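Local coordinates for shikimate 5-dehydrogenase AroE (5-dehydroshikimate reductase) (Mycobacterium tuberculosis, PDB 4P4G), which probably catalyses the NADP-dependent interconversion of 3-dehydroshikimate and shikimate, the fourth step of chorismate biosynthesis, at residues Arg100-Asp105 against Val248-Gly253. Numbering follows the deposited sequence.
Sequences RADNTD and VEQFTG. With SKM ((3R,4S,5R)-3,4,5-trihydroxycyclohex-1-ene-1-carboxylic acid), chain C.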
loop_
_atom_site.group_PDB
_atom_site.type_symbol
_atom_site.label_atom_id
_atom_site.label_comp_id
_atom_site.label_asym_id
_atom_site.label_seq_id
_atom_site.Cartn_x
_atom_site.Cartn_y
_atom_site.Cartn_z
ATOM N N ARG A 100 18.327 -2.113 -2.234
ATOM C CA ARG A 100 17.414 -2.284 -3.363
ATOM C C ARG A 100 15.998 -1.892 -2.959
ATOM O O ARG A 100 15.517 -2.276 -1.886
ATOM C CB ARG A 100 17.440 -3.731 -3.885
ATOM C CG ARG A 100 16.524 -3.975 -5.092
ATOM C CD ARG A 100 16.457 -5.456 -5.454
ATOM N NE ARG A 100 17.788 -6.033 -5.606
ATOM C CZ ARG A 100 18.334 -6.882 -4.741
ATOM N NH1 ARG A 100 17.660 -7.272 -3.673
ATOM N NH2 ARG A 100 19.555 -7.350 -4.952
ATOM N N ALA A 101 15.337 -1.120 -3.816
ATOM C CA ALA A 101 13.950 -0.730 -3.596
ATOM C C ALA A 101 13.012 -1.720 -4.270
ATOM O O ALA A 101 13.209 -2.092 -5.437
ATOM C CB ALA A 101 13.693 0.670 -4.127
ATOM N N ASP A 102 11.983 -2.132 -3.544
ATOM C CA ASP A 102 10.918 -2.924 -4.142
ATOM C C ASP A 102 9.574 -2.320 -3.767
ATOM O O ASP A 102 9.474 -1.481 -2.860
ATOM C CB ASP A 102 10.994 -4.386 -3.690
ATOM C CG ASP A 102 9.988 -5.277 -4.423
ATOM O OD1 ASP A 102 9.681 -4.988 -5.606
ATOM O OD2 ASP A 102 9.488 -6.249 -3.815
ATOM N N ASN A 103 8.535 -2.717 -4.485
ATOM C CA ASN A 103 7.196 -2.325 -4.105
ATOM C C ASN A 103 6.326 -3.557 -3.944
ATOM O O ASN A 103 5.992 -4.224 -4.925
ATOM C CB ASN A 103 6.574 -1.374 -5.123
ATOM C CG ASN A 103 5.322 -0.730 -4.595
ATOM O OD1 ASN A 103 4.339 -1.419 -4.305
ATOM N ND2 ASN A 103 5.342 0.589 -4.451
ATOM N N THR A 104 5.962 -3.861 -2.705
ATOM C CA THR A 104 5.066 -4.983 -2.440
ATOM C C THR A 104 3.604 -4.576 -2.218
ATOM O O THR A 104 2.764 -5.448 -1.972
ATOM C CB THR A 104 5.545 -5.825 -1.236
ATOM O OG1 THR A 104 5.345 -5.081 -0.027
ATOM C CG2 THR A 104 7.023 -6.170 -1.362
ATOM N N ASP A 105 3.295 -3.279 -2.309
ATOM C CA ASP A 105 1.904 -2.810 -2.187
ATOM C C ASP A 105 1.055 -3.294 -3.367
ATOM O O ASP A 105 -0.174 -3.362 -3.269
ATOM C CB ASP A 105 1.821 -1.276 -2.129
ATOM C CG ASP A 105 2.281 -0.699 -0.804
ATOM O OD1 ASP A 105 1.982 -1.290 0.255
ATOM O OD2 ASP A 105 2.948 0.366 -0.832
ATOM N N VAL A 248 8.669 -10.078 3.950
ATOM C CA VAL A 248 9.335 -11.115 4.743
ATOM C C VAL A 248 10.278 -11.950 3.873
ATOM O O VAL A 248 11.402 -12.239 4.272
ATOM C CB VAL A 248 8.306 -12.005 5.478
ATOM C CG1 VAL A 248 8.987 -13.202 6.110
ATOM C CG2 VAL A 248 7.595 -11.182 6.560
ATOM N N GLU A 249 9.843 -12.289 2.665
ATOM C CA GLU A 249 10.678 -13.055 1.740
ATOM C C GLU A 249 11.977 -12.334 1.409
ATOM O O GLU A 249 13.039 -12.953 1.372
ATOM C CB GLU A 249 9.894 -13.436 0.476
ATOM C CG GLU A 249 8.712 -14.354 0.807
ATOM C CD GLU A 249 7.923 -14.807 -0.397
ATOM O OE1 GLU A 249 8.026 -14.160 -1.462
ATOM O OE2 GLU A 249 7.197 -15.821 -0.267
ATOM N N GLN A 250 11.899 -11.029 1.182
ATOM C CA GLN A 250 13.093 -10.279 0.817
ATOM C C GLN A 250 14.016 -10.024 2.004
ATOM O O GLN A 250 15.232 -9.973 1.837
ATOM C CB GLN A 250 12.719 -8.983 0.108
ATOM C CG GLN A 250 12.226 -9.219 -1.322
ATOM C CD GLN A 250 11.643 -7.982 -1.936
ATOM O OE1 GLN A 250 12.347 -7.213 -2.589
ATOM N NE2 GLN A 250 10.346 -7.774 -1.733
ATOM N N PHE A 251 13.441 -9.857 3.194
ATOM C CA PHE A 251 14.250 -9.651 4.399
ATOM C C PHE A 251 14.935 -10.951 4.847
ATOM O O PHE A 251 16.059 -10.922 5.350
ATOM C CB PHE A 251 13.400 -9.077 5.546
ATOM C CG PHE A 251 12.870 -7.679 5.290
ATOM C CD1 PHE A 251 13.296 -6.947 4.188
ATOM C CD2 PHE A 251 11.943 -7.103 6.159
ATOM C CE1 PHE A 251 12.810 -5.663 3.947
ATOM C CE2 PHE A 251 11.446 -5.810 5.917
ATOM C CZ PHE A 251 11.885 -5.099 4.810
ATOM N N THR A 252 14.269 -12.088 4.652
ATOM C CA THR A 252 14.763 -13.361 5.209
ATOM C C THR A 252 15.412 -14.309 4.201
ATOM O O THR A 252 16.228 -15.146 4.590
ATOM C CB THR A 252 13.644 -14.152 5.928
ATOM O OG1 THR A 252 12.675 -14.595 4.966
ATOM C CG2 THR A 252 12.965 -13.288 6.984
ATOM N N GLY A 253 15.039 -14.200 2.926
ATOM C CA GLY A 253 15.479 -15.155 1.918
ATOM C C GLY A 253 14.717 -16.472 1.966
ATOM O O GLY A 253 15.105 -17.435 1.313
HETATM O O12 SKM C . 3.346 -0.584 2.374
HETATM C C8 SKM C . 3.033 -0.798 3.748
HETATM C C6 SKM C . 1.950 0.169 4.136
HETATM O O7 SKM C . 2.256 1.476 3.690
HETATM C C5 SKM C . 1.836 0.187 5.573
HETATM C C4 SKM C . 2.707 -0.298 6.457
HETATM C C1 SKM C . 2.412 -0.164 7.940
HETATM O O2 SKM C . 3.180 -0.682 8.763
HETATM O O3 SKM C . 1.407 0.452 8.343
HETATM C C10 SKM C . 4.025 -1.014 6.037
HETATM C C9 SKM C . 4.298 -0.650 4.547
HETATM O O11 SKM C . 5.241 -1.567 4.112
HETATM O O HOH W 1 14.842 -7.682 -3.389
#
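Gln250 reaches out from the last turn of helix 236-252 and gives an amide hydrogen to Asp102, at the end of strand 98-102. The bond from Gln250 NE2 to Asp102 OD2 is short, 2.7 Å, but bent, with 138° at the hydrogen. It arrives on the anti side of the carboxylate, somewhat out of its plane, and OD2 in turn sits off the plane of the amide; the two side chains cross nearly at right angles, their flat ends turned 66° apart. Asp102 has its CG anti to the backbone N (chi1 -173°), which carries the carboxylate out toward the helix. Its OD2 also forms a salt bridge with Arg82, which probably balances the buried charge, and its OD1 a hydrogen bond with Thr80. The amide of Gln250 is pinned at both ends: NE2 also donates to Ala246 O one turn back, while OE1 accepts from a water at 2.7 Å that in turn accepts from Arg100 NH1 at 2.9 Å. The side chains of Thr104 and Gln250 run past each other in opposite directions, the methyl CG2 of Thr104 lying 3.7 Å from Gln250 NE2. Asp105 lies away from 248-253 and faces the bound shikimate, its OD1 accepting from O12 at 2.6 Å. Thr104 OG1 is hydrogen-bonded to Gln243 O of the same helix, and Asp105 OD2 forms a salt bridge with Lys69 NZ. The contact joins the last turn of helix 236-252 to the end of strand 98-102 in the mixed sheet of the substrate-binding domain, where the following loop delivers Asp105 to the shikimate pocket characteristic of shikimate dehydrogenases.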